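Local coordinates for Ice-binding protein (Flavobacteriaceae bacterium, PDB 5UYT) that probably binds ice and restrains crystal growth, as a bacterial antifreeze protein built from right-handed beta-helical domains, at residues A[6-11]-A[57-62]; A[38-43]-A[48-53]; A[66-71]-A[165-170]. All coordinates share one frame; numbering follows the deposited sequence.

The chain starts with a short 3-10 turn in 6-11. Interaction 1 brings helix 55-73 back to this turn and closes a loop of 45 residues. Interaction 2 falls within that loop and closes a much shorter one, in which 38-43 meets 48-53 just before the helix begins. Its strand 50-52 runs almost directly into the helix, and Thr-57 CG2 lies 3.3 Å from Gln-51 O. Interaction 3 comes next in series. It uses a later part of the same helix and joins it to strand 165-168. Interactions 1 and 3 touch through Leu-6, which packs on Ala-67. They tie the N-terminal turn and strand 165-168 to one helix; interaction 2 joins coil 38-43 to the strand just before it.

Interaction 1: A[6-11]-A[57-62]; sequences LGAAAN and TSAAAA
Ala-9 and Ala-60 mark the closest approach of the two backbones, with CA atoms 4.2 Å apart. Residues 8-11 form a short 3-10 turn. The bonds Ala-10 N to Gly-7 O and Asn-11 N to Ala-8 O hold its shape. Residues 57-62 are regular alpha helix, with Ala-61 N bonded to Thr-57 O. No hydrogen bond joins the two segments. The contact is made by methyl groups and bare backbone.

Ala-8 points its CB at the helix. This methyl lies over the link between Ala-59 and Ala-60, 3.9 Å from Ala-59 C. It also meets the methyl of Ala-59, CB to CB 3.9 Å. Ala-60 makes the return approach. Its CB comes up to the turn and stands 4.0 Å from Ala-9 CA. Ala-9 CB in turn sits 4.0 Å from Ala-60 O, while the Ala-9 and Ala-60 methyls are a looser pair at 4.5 Å. Because no side chain that touches here is larger than a methyl, the backbones can come this close.

A polar tie lies next to the methyls: Ala-8 N is hydrogen-bonded to Asp-63 OD2, farther along the same helix. Ala-60 also packs on Phe-12 and Phe-15 of strand 12-16. The arrangement is a close, alanine-lined helix-to-turn contact. It sets the helix that runs alongside the beta-helix of an ice-binding domain against the N-terminal turn.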
ATOM      1  N   LEU A   6      17.613  12.801   4.643  1.00 38.44           N
ATOM      2  CA  LEU A   6      17.215  11.965   5.772  1.00 36.69           C
ATOM      3  C   LEU A   6      17.936  10.614   5.821  1.00 36.90           C
ATOM      4  O   LEU A   6      17.787   9.862   6.795  1.00 36.02           O
ATOM      5  CB  LEU A   6      15.702  11.718   5.729  1.00 33.75           C
ATOM      6  CG  LEU A   6      14.756  12.856   6.086  1.00 33.55           C
ATOM      7  CD1 LEU A   6      13.326  12.354   5.907  1.00 31.88           C
ATOM      8  CD2 LEU A   6      14.985  13.374   7.510  1.00 34.61           C
ATOM      9  N   GLY A   7      18.674  10.294   4.757  1.00 37.90           N
ATOM     10  CA  GLY A   7      19.314   8.981   4.609  1.00 38.61           C
ATOM     11  C   GLY A   7      18.356   7.844   4.889  1.00 36.84           C
ATOM     12  O   GLY A   7      17.312   7.737   4.238  1.00 34.74           O
ATOM     13  N   ALA A   8      18.698   7.003   5.867  1.00 36.96           N
ATOM     14  CA  ALA A   8      17.914   5.789   6.163  1.00 35.41           C
ATOM     15  C   ALA A   8      16.588   6.102   6.874  1.00 33.66           C
ATOM     16  O   ALA A   8      15.636   5.322   6.801  1.00 32.27           O
ATOM     17  CB  ALA A   8      18.744   4.812   6.982  1.00 36.82           C
ATOM     18  N   ALA A   9      16.537   7.224   7.586  1.00 33.49           N
ATOM     19  CA  ALA A   9      15.282   7.659   8.182  1.00 32.47           C
ATOM     20  C   ALA A   9      14.179   7.827   7.133  1.00 30.79           C
ATOM     21  O   ALA A   9      12.979   7.689   7.455  1.00 30.09           O
ATOM     22  CB  ALA A   9      15.479   8.955   8.953  1.00 33.15           C
ATOM     23  N   ALA A  10      14.563   8.125   5.885  1.00 31.19           N
ATOM     24  CA  ALA A  10      13.574   8.237   4.775  1.00 30.42           C
ATOM     25  C   ALA A  10      12.677   7.007   4.598  1.00 29.41           C
ATOM     26  O   ALA A  10      11.560   7.125   4.074  1.00 28.13           O
ATOM     27  CB  ALA A  10      14.278   8.563   3.459  1.00 31.77           C
ATOM     28  N   ASN A  11      13.162   5.824   5.005  1.00 29.74           N
ATOM     29  CA  ASN A  11      12.388   4.568   4.861  1.00 28.94           C
ATOM     30  C   ASN A  11      11.134   4.535   5.717  1.00 26.87           C
ATOM     31  O   ASN A  11      10.232   3.739   5.477  1.00 26.09           O
ATOM     32  CB  ASN A  11      13.271   3.355   5.210  1.00 30.94           C
ATOM     33  CG  ASN A  11      14.426   3.182   4.246  1.00 33.61           C
ATOM     34  OD1 ASN A  11      14.252   3.224   3.031  1.00 35.67           O
ATOM     35  ND2 ASN A  11      15.605   2.984   4.779  1.00 36.00           N
ATOM     36  N   THR A  57      16.900   0.335  12.296  1.00 34.00           N
ATOM     37  CA  THR A  57      16.577   1.421  13.243  1.00 33.75           C
ATOM     38  C   THR A  57      17.839   2.126  13.729  1.00 35.60           C
ATOM     39  O   THR A  57      17.807   3.319  14.049  1.00 36.06           O
ATOM     40  CB  THR A  57      15.734   0.947  14.454  1.00 33.41           C
ATOM     41  OG1 THR A  57      16.459  -0.025  15.215  1.00 34.42           O
ATOM     42  CG2 THR A  57      14.392   0.353  13.989  1.00 31.62           C
ATOM     43  N   SER A  58      18.946   1.389  13.776  1.00 37.18           N
ATOM     44  CA  SER A  58      20.230   1.955  14.196  1.00 39.52           C
ATOM     45  C   SER A  58      20.692   2.950  13.131  1.00 39.82           C
ATOM     46  O   SER A  58      21.130   4.061  13.459  1.00 40.66           O
ATOM     47  CB  SER A  58      21.263   0.841  14.395  1.00 40.86           C
ATOM     48  OG  SER A  58      22.489   1.377  14.860  1.00 44.14           O
ATOM     49  N   ALA A  59      20.594   2.537  11.865  1.00 39.62           N
ATOM     50  CA  ALA A  59      20.891   3.395  10.707  1.00 39.88           C
ATOM     51  C   ALA A  59      19.992   4.643  10.630  1.00 38.97           C
ATOM     52  O   ALA A  59      20.496   5.761  10.424  1.00 39.47           O
ATOM     53  CB  ALA A  59      20.821   2.592   9.414  1.00 39.65           C
ATOM     54  N   ALA A  60      18.686   4.451  10.825  1.00 37.26           N
ATOM     55  CA  ALA A  60      17.716   5.564  10.865  1.00 36.45           C
ATOM     56  C   ALA A  60      18.047   6.556  11.997  1.00 37.55           C
ATOM     57  O   ALA A  60      18.010   7.783  11.796  1.00 37.55           O
ATOM     58  CB  ALA A  60      16.284   5.038  10.992  1.00 35.09           C
ATOM     59  N   ALA A  61      18.385   6.025  13.172  1.00 37.40           N
ATOM     60  CA  ALA A  61      18.749   6.872  14.314  1.00 38.19           C
ATOM     61  C   ALA A  61      19.928   7.797  13.971  1.00 39.76           C
ATOM     62  O   ALA A  61      19.890   8.997  14.287  1.00 39.57           O
ATOM     63  CB  ALA A  61      19.067   6.021  15.541  1.00 39.19           C
ATOM     64  N   ALA A  62      20.962   7.239  13.332  1.00 40.51           N
ATOM     65  CA  ALA A  62      22.153   8.012  12.993  1.00 42.16           C
ATOM     66  C   ALA A  62      21.850   9.055  11.930  1.00 41.36           C
ATOM     67  O   ALA A  62      22.293  10.196  12.050  1.00 41.69           O
ATOM     68  CB  ALA A  62      23.298   7.105  12.556  1.00 44.19           C
TER

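Interaction 2: A[38-43]-A[48-53]; sequences AASTNF and GVMQDS
This is a largely polar surface contact, bridged by water, between the coil after strand 32-35 and strand 50-52, with Asp-52 and Ser-40 at its centre. The touching parts run in nearly opposite directions, 172° apart. Ser-40 N gives a hydrogen bond of 3.1 Å to Asp-52 OD1. The bond is fairly straight, 157° at the hydrogen, but reaches the oxygen from above the carboxylate plane, 50° out of it.

Two waters widen this grip. One accepts from Ser-40 OG and donates to Asp-52 OD1 at 2.6 Å. The other donates to both Ser-40 O and Asp-52 OD2. The carboxylate is thus held through both oxygens, while its CG rests 3.6 Å from Ala-39 CB. Without the carboxylate, as with an alanine here, Ser-40 N would probably lose its acceptor and both waters their link to the strand. At the end of the contact, Ser-53 OG donates to Ala-38 O at 3.2 Å.

The apolar part lies beside it, around the buried Phe-43. Met-50 bends at chi2 and chi3, which carries CE to Ser-40 CB, at 3.9 Å, and to Phe-43 CG, at 4.0 Å. Phe-43 also packs on Leu-14, Val-21 and Val-33. The contact belongs to a coil of the right-handed beta-helix: 38-43 continues from strand 32-35, bonds through Thr-41 to strand 21-24 on one face and turns back to strand 50-52 on another.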
ATOM      1  N   ALA A  38      12.886  -0.306  21.413  1.00 40.53           N
ATOM      2  CA  ALA A  38      11.691  -1.001  21.895  1.00 41.59           C
ATOM      3  C   ALA A  38      11.017  -1.692  20.718  1.00 40.59           C
ATOM      4  O   ALA A  38      11.655  -1.889  19.676  1.00 41.28           O
ATOM      5  CB  ALA A  38      10.740  -0.028  22.595  1.00 41.88           C
ATOM      6  N   ALA A  39       9.740  -2.055  20.872  1.00 40.12           N
ATOM      7  CA  ALA A  39       8.963  -2.664  19.802  1.00 38.43           C
ATOM      8  C   ALA A  39       7.629  -1.954  19.723  1.00 37.22           C
ATOM      9  O   ALA A  39       7.020  -1.697  20.760  1.00 37.95           O
ATOM     10  CB  ALA A  39       8.750  -4.147  20.064  1.00 39.72           C
ATOM     11  N   SER A  40       7.171  -1.657  18.502  1.00 34.89           N
ATOM     12  CA  SER A  40       5.923  -0.936  18.319  1.00 34.03           C
ATOM     13  C   SER A  40       4.776  -1.866  18.677  1.00 34.57           C
ATOM     14  O   SER A  40       4.866  -3.084  18.440  1.00 36.29           O
ATOM     15  CB  SER A  40       5.793  -0.452  16.864  1.00 33.48           C
ATOM     16  OG  SER A  40       6.992   0.238  16.503  1.00 34.44           O
ATOM     17  N   THR A  41       3.701  -1.319  19.239  1.00 32.81           N
ATOM     18  CA  THR A  41       2.568  -2.156  19.628  1.00 32.17           C
ATOM     19  C   THR A  41       1.233  -1.704  19.062  1.00 30.51           C
ATOM     20  O   THR A  41       0.991  -0.499  18.857  1.00 28.55           O
ATOM     21  CB  THR A  41       2.413  -2.273  21.148  1.00 34.38           C
ATOM     22  OG1 THR A  41       2.227  -0.965  21.689  1.00 34.38           O
ATOM     23  CG2 THR A  41       3.648  -2.915  21.780  1.00 36.30           C
ATOM     24  N   ASN A  42       0.390  -2.709  18.809  1.00 30.42           N
ATOM     25  CA  ASN A  42      -1.026  -2.550  18.443  1.00 30.25           C
ATOM     26  C   ASN A  42      -1.266  -1.945  17.069  1.00 28.41           C
ATOM     27  O   ASN A  42      -2.362  -1.443  16.810  1.00 27.73           O
ATOM     28  CB  ASN A  42      -1.815  -1.781  19.537  1.00 31.82           C
ATOM     29  CG  ASN A  42      -3.329  -2.015  19.467  1.00 32.95           C
ATOM     30  OD1 ASN A  42      -3.803  -3.142  19.256  1.00 34.28           O
ATOM     31  ND2 ASN A  42      -4.095  -0.952  19.647  1.00 32.68           N
ATOM     32  N   PHE A  43      -0.259  -1.971  16.192  1.00 26.80           N
ATOM     33  CA  PHE A  43      -0.503  -1.648  14.783  1.00 25.36           C
ATOM     34  C   PHE A  43      -1.229  -2.785  14.064  1.00 25.05           C
ATOM     35  O   PHE A  43      -1.082  -3.941  14.450  1.00 25.68           O
ATOM     36  CB  PHE A  43       0.803  -1.296  14.060  1.00 24.56           C
ATOM     37  CG  PHE A  43       1.344   0.045  14.462  1.00 24.98           C
ATOM     38  CD1 PHE A  43       1.072   1.175  13.689  1.00 24.22           C
ATOM     39  CD2 PHE A  43       2.064   0.199  15.651  1.00 25.80           C
ATOM     40  CE1 PHE A  43       1.544   2.418  14.056  1.00 24.46           C
ATOM     41  CE2 PHE A  43       2.516   1.460  16.038  1.00 26.24           C
ATOM     42  CZ  PHE A  43       2.257   2.568  15.239  1.00 25.24           C
ATOM     43  N   GLY A  48       4.720  -1.403   5.010  1.00 20.29           N
ATOM     44  CA  GLY A  48       6.072  -1.081   5.455  1.00 21.53           C
ATOM     45  C   GLY A  48       6.496  -2.170   6.421  1.00 22.64           C
ATOM     46  O   GLY A  48       5.679  -3.027   6.808  1.00 22.99           O
ATOM     47  N   VAL A  49       7.768  -2.144   6.807  1.00 22.77           N
ATOM     48  CA  VAL A  49       8.297  -3.167   7.721  1.00 23.92           C
ATOM     49  C   VAL A  49       8.243  -2.648   9.138  1.00 24.53           C
ATOM     50  O   VAL A  49       8.592  -1.465   9.409  1.00 24.33           O
ATOM     51  CB  VAL A  49       9.745  -3.548   7.340  1.00 24.81           C
ATOM     52  CG1 VAL A  49      10.337  -4.590   8.298  1.00 25.63           C
ATOM     53  CG2 VAL A  49       9.776  -4.009   5.883  1.00 24.76           C
ATOM     54  N   MET A  50       7.809  -3.515  10.053  1.00 25.08           N
ATOM     55  CA  MET A  50       7.894  -3.207  11.493  1.00 26.00           C
ATOM     56  C   MET A  50       9.330  -3.439  11.947  1.00 27.51           C
ATOM     57  O   MET A  50       9.759  -4.588  12.061  1.00 28.75           O
ATOM     58  CB  MET A  50       6.887  -4.069  12.294  1.00 26.62           C
ATOM     59  CG  MET A  50       5.441  -3.971  11.777  1.00 25.82           C
ATOM     60  SD  MET A  50       4.785  -2.289  11.653  1.00 25.64           S
ATOM     61  CE  MET A  50       4.769  -1.796  13.384  1.00 26.27           C
ATOM     62  N   GLN A  51      10.082  -2.355  12.211  1.00 31.09           N
ATOM     63  CA  GLN A  51      11.510  -2.429  12.537  1.00 31.44           C
ATOM     64  C   GLN A  51      11.723  -2.121  14.020  1.00 32.48           C
ATOM     65  O   GLN A  51      11.463  -0.994  14.445  1.00 31.30           O
ATOM     66  CB  GLN A  51      12.306  -1.390  11.724  1.00 31.33           C
ATOM     67  CG  GLN A  51      12.056  -1.381  10.217  1.00 30.06           C
ATOM     68  CD  GLN A  51      12.825  -2.482   9.500  1.00 30.90           C
ATOM     69  OE1 GLN A  51      13.251  -3.455  10.111  1.00 31.44           O
ATOM     70  NE2 GLN A  51      12.940  -2.359   8.186  1.00 31.17           N
ATOM     71  N   ASP A  52      12.165  -3.109  14.795  1.00 34.05           N
ATOM     72  CA  ASP A  52      12.307  -2.953  16.258  1.00 35.91           C
ATOM     73  C   ASP A  52      13.743  -3.261  16.653  1.00 36.75           C
ATOM     74  O   ASP A  52      14.178  -4.396  16.504  1.00 37.21           O
ATOM     75  CB  ASP A  52      11.341  -3.898  17.006  1.00 37.75           C
ATOM     76  CG  ASP A  52       9.853  -3.634  16.662  1.00 38.17           C
ATOM     77  OD1 ASP A  52       9.449  -2.431  16.573  1.00 38.00           O
ATOM     78  OD2 ASP A  52       9.097  -4.635  16.492  1.00 39.27           O
ATOM     79  N   SER A  53      14.474  -2.241  17.107  1.00 36.56           N
ATOM     80  CA  SER A  53      15.812  -2.411  17.714  1.00 38.26           C
ATOM     81  C   SER A  53      16.754  -3.280  16.873  1.00 38.72           C
ATOM     82  O   SER A  53      17.247  -4.301  17.342  1.00 39.83           O
ATOM     83  CB  SER A  53      15.687  -2.983  19.137  1.00 39.10           C
ATOM     84  OG  SER A  53      14.794  -2.198  19.922  1.00 38.83           O
TER
HETATM   85  O   HOH W   1       7.835  -1.583  14.705  1.00 31.87           O
HETATM   86  O   HOH W   2       6.292  -4.339  16.445  1.00 35.64           O

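Interaction 3: A[66-71]-A[165-170]; sequences IAYNLL and NVVANN
Tyr-68 and Asn-169 make the flat-group contact. The amide of Asn-169 stacks over one face of the ring, offset toward the rim, with the two planes 23° apart. Asn-169 CG lies 3.5 Å from Tyr-68 CE1. Tyr-68 CG is anti to the backbone N (chi1 170°), which sends the ring off the helix toward the end of the strand.

The polar ends share an outside partner. Tyr-68 OH and Asn-169 ND2 are 3.1 Å apart, but the angle is poor for a hydrogen bond. Each bonds instead to the carboxylate of Glu-151, OH to OE2 and ND2 to OE1. Asn-169 OD1 is taken up by Thr-188 OG1. The amide is held by both ends, which probably fixes it flat against the ring.

Val-167 supplies the apolar part. Its CG2 lies 4.0 Å from CD1 of Leu-71, the residue about one helical turn after Tyr-68. Its other methyl, CG1, reaches the edge of the Tyr-68 ring, 4.3 Å from CD1.

Leu-71 also packs on Phe-147, and Tyr-68 on Lys-149. Helix 55-73 thus lies against both strand 165-168 and strand 146-150, its parallel neighbour, while strand 180-187 pairs with 165-168 on its other edge.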
ATOM      1  N   ILE A  66      21.914  13.380  11.847  1.00 41.94           N
ATOM      2  CA  ILE A  66      22.527  14.171  10.769  1.00 42.91           C
ATOM      3  C   ILE A  66      21.525  15.165  10.139  1.00 41.66           C
ATOM      4  O   ILE A  66      21.869  16.351   9.956  1.00 42.80           O
ATOM      5  CB  ILE A  66      23.122  13.252   9.673  1.00 43.34           C
ATOM      6  CG1 ILE A  66      24.360  12.514  10.203  1.00 45.24           C
ATOM      7  CG2 ILE A  66      23.507  14.056   8.433  1.00 44.48           C
ATOM      8  CD1 ILE A  66      24.726  11.309   9.360  1.00 44.92           C
ATOM      9  N   ALA A  67      20.320  14.668   9.805  1.00 39.05           N
ATOM     10  CA  ALA A  67      19.200  15.497   9.325  1.00 37.52           C
ATOM     11  C   ALA A  67      18.869  16.639  10.303  1.00 38.11           C
ATOM     12  O   ALA A  67      18.756  17.798   9.875  1.00 38.29           O
ATOM     13  CB  ALA A  67      17.951  14.649   9.049  1.00 35.44           C
ATOM     14  N   TYR A  68      18.705  16.306  11.588  1.00 37.88           N
ATOM     15  CA  TYR A  68      18.381  17.303  12.613  1.00 38.85           C
ATOM     16  C   TYR A  68      19.421  18.439  12.618  1.00 41.17           C
ATOM     17  O   TYR A  68      19.060  19.622  12.652  1.00 41.54           O
ATOM     18  CB  TYR A  68      18.275  16.696  14.034  1.00 38.60           C
ATOM     19  CG  TYR A  68      18.181  17.803  15.062  1.00 39.26           C
ATOM     20  CD1 TYR A  68      16.967  18.440  15.301  1.00 38.56           C
ATOM     21  CD2 TYR A  68      19.329  18.288  15.720  1.00 41.38           C
ATOM     22  CE1 TYR A  68      16.868  19.494  16.183  1.00 39.43           C
ATOM     23  CE2 TYR A  68      19.240  19.349  16.603  1.00 42.44           C
ATOM     24  CZ  TYR A  68      18.009  19.943  16.838  1.00 41.47           C
ATOM     25  OH  TYR A  68      17.913  21.006  17.713  1.00 42.47           O
ATOM     26  N   ASN A  69      20.699  18.065  12.589  1.00 42.94           N
ATOM     27  CA  ASN A  69      21.787  19.029  12.647  1.00 45.98           C
ATOM     28  C   ASN A  69      21.819  19.954  11.434  1.00 46.37           C
ATOM     29  O   ASN A  69      22.095  21.147  11.583  1.00 47.74           O
ATOM     30  CB  ASN A  69      23.130  18.333  12.859  1.00 47.97           C
ATOM     31  CG  ASN A  69      23.288  17.804  14.266  1.00 48.85           C
ATOM     32  OD1 ASN A  69      22.698  18.326  15.204  1.00 48.97           O
ATOM     33  ND2 ASN A  69      24.090  16.764  14.423  1.00 49.97           N
ATOM     34  N   LEU A  70      21.506  19.416  10.255  1.00 45.10           N
ATOM     35  CA  LEU A  70      21.385  20.239   9.051  1.00 44.92           C
ATOM     36  C   LEU A  70      20.193  21.190   9.163  1.00 43.49           C
ATOM     37  O   LEU A  70      20.285  22.363   8.783  1.00 43.45           O
ATOM     38  CB  LEU A  70      21.253  19.375   7.802  1.00 44.83           C
ATOM     39  CG  LEU A  70      22.453  18.531   7.360  1.00 46.36           C
ATOM     40  CD1 LEU A  70      21.948  17.461   6.393  1.00 45.84           C
ATOM     41  CD2 LEU A  70      23.533  19.407   6.740  1.00 49.22           C
ATOM     42  N   LEU A  71      19.075  20.685   9.691  1.00 40.91           N
ATOM     43  CA  LEU A  71      17.919  21.546   9.981  1.00 40.23           C
ATOM     44  C   LEU A  71      18.288  22.680  10.975  1.00 41.94           C
ATOM     45  O   LEU A  71      17.920  23.863  10.780  1.00 42.11           O
ATOM     46  CB  LEU A  71      16.730  20.719  10.491  1.00 37.96           C
ATOM     47  CG  LEU A  71      16.131  19.805   9.413  1.00 36.21           C
ATOM     48  CD1 LEU A  71      15.007  18.935   9.963  1.00 34.54           C
ATOM     49  CD2 LEU A  71      15.622  20.641   8.253  1.00 35.58           C
ATOM     50  N   ASN A 165       8.164  16.442   6.839  1.00 27.50           N
ATOM     51  CA  ASN A 165       8.917  15.699   7.841  1.00 27.38           C
ATOM     52  C   ASN A 165       8.863  16.390   9.196  1.00 27.87           C
ATOM     53  O   ASN A 165       9.425  17.461   9.343  1.00 28.42           O
ATOM     54  CB  ASN A 165      10.341  15.622   7.352  1.00 28.91           C
ATOM     55  CG  ASN A 165      10.450  14.809   6.096  1.00 28.54           C
ATOM     56  OD1 ASN A 165       9.979  13.672   6.052  1.00 28.17           O
ATOM     57  ND2 ASN A 165      11.040  15.387   5.053  1.00 29.44           N
ATOM     58  N   VAL A 166       8.172  15.788  10.172  1.00 27.20           N
ATOM     59  CA  VAL A 166       8.014  16.419  11.490  1.00 27.69           C
ATOM     60  C   VAL A 166       9.098  15.811  12.357  1.00 28.52           C
ATOM     61  O   VAL A 166       9.020  14.632  12.676  1.00 28.34           O
ATOM     62  CB  VAL A 166       6.615  16.134  12.107  1.00 26.79           C
ATOM     63  CG1 VAL A 166       6.536  16.710  13.535  1.00 27.53           C
ATOM     64  CG2 VAL A 166       5.515  16.683  11.194  1.00 26.62           C
ATOM     65  N   VAL A 167      10.122  16.604  12.694  1.00 29.15           N
ATOM     66  CA  VAL A 167      11.262  16.126  13.465  1.00 30.26           C
ATOM     67  C   VAL A 167      11.189  16.729  14.866  1.00 30.96           C
ATOM     68  O   VAL A 167      11.460  17.921  15.056  1.00 31.94           O
ATOM     69  CB  VAL A 167      12.620  16.530  12.820  1.00 31.25           C
ATOM     70  CG1 VAL A 167      13.803  16.068  13.675  1.00 31.71           C
ATOM     71  CG2 VAL A 167      12.728  15.989  11.408  1.00 30.46           C
ATOM     72  N   ALA A 168      10.831  15.903  15.846  1.00 30.62           N
ATOM     73  CA  ALA A 168      10.757  16.369  17.226  1.00 31.03           C
ATOM     74  C   ALA A 168      12.073  16.041  17.895  1.00 32.51           C
ATOM     75  O   ALA A 168      12.468  14.879  17.946  1.00 32.50           O
ATOM     76  CB  ALA A 168       9.598  15.703  17.959  1.00 31.09           C
ATOM     77  N   ASN A 169      12.767  17.071  18.400  1.00 33.33           N
ATOM     78  CA  ASN A 169      14.035  16.872  19.060  1.00 34.69           C
ATOM     79  C   ASN A 169      13.843  16.719  20.557  1.00 35.31           C
ATOM     80  O   ASN A 169      13.390  17.664  21.230  1.00 34.95           O
ATOM     81  CB  ASN A 169      14.964  18.074  18.814  1.00 36.01           C
ATOM     82  CG  ASN A 169      16.394  17.795  19.215  1.00 37.72           C
ATOM     83  OD1 ASN A 169      16.894  16.689  19.014  1.00 37.67           O
ATOM     84  ND2 ASN A 169      17.071  18.805  19.793  1.00 38.58           N
ATOM     85  N   ASN A 170      14.215  15.550  21.073  1.00 35.70           N
ATOM     86  CA  ASN A 170      14.097  15.241  22.501  1.00 36.97           C
ATOM     87  C   ASN A 170      12.701  15.545  23.019  1.00 36.55           C
ATOM     88  O   ASN A 170      12.534  16.145  24.083  1.00 36.80           O
ATOM     89  CB  ASN A 170      15.168  15.965  23.319  1.00 39.80           C
ATOM     90  CG  ASN A 170      16.560  15.574  22.889  1.00 41.16           C
ATOM     91  OD1 ASN A 170      17.405  16.425  22.701  1.00 44.15           O
ATOM     92  ND2 ASN A 170      16.793  14.281  22.699  1.00 40.99           N
TER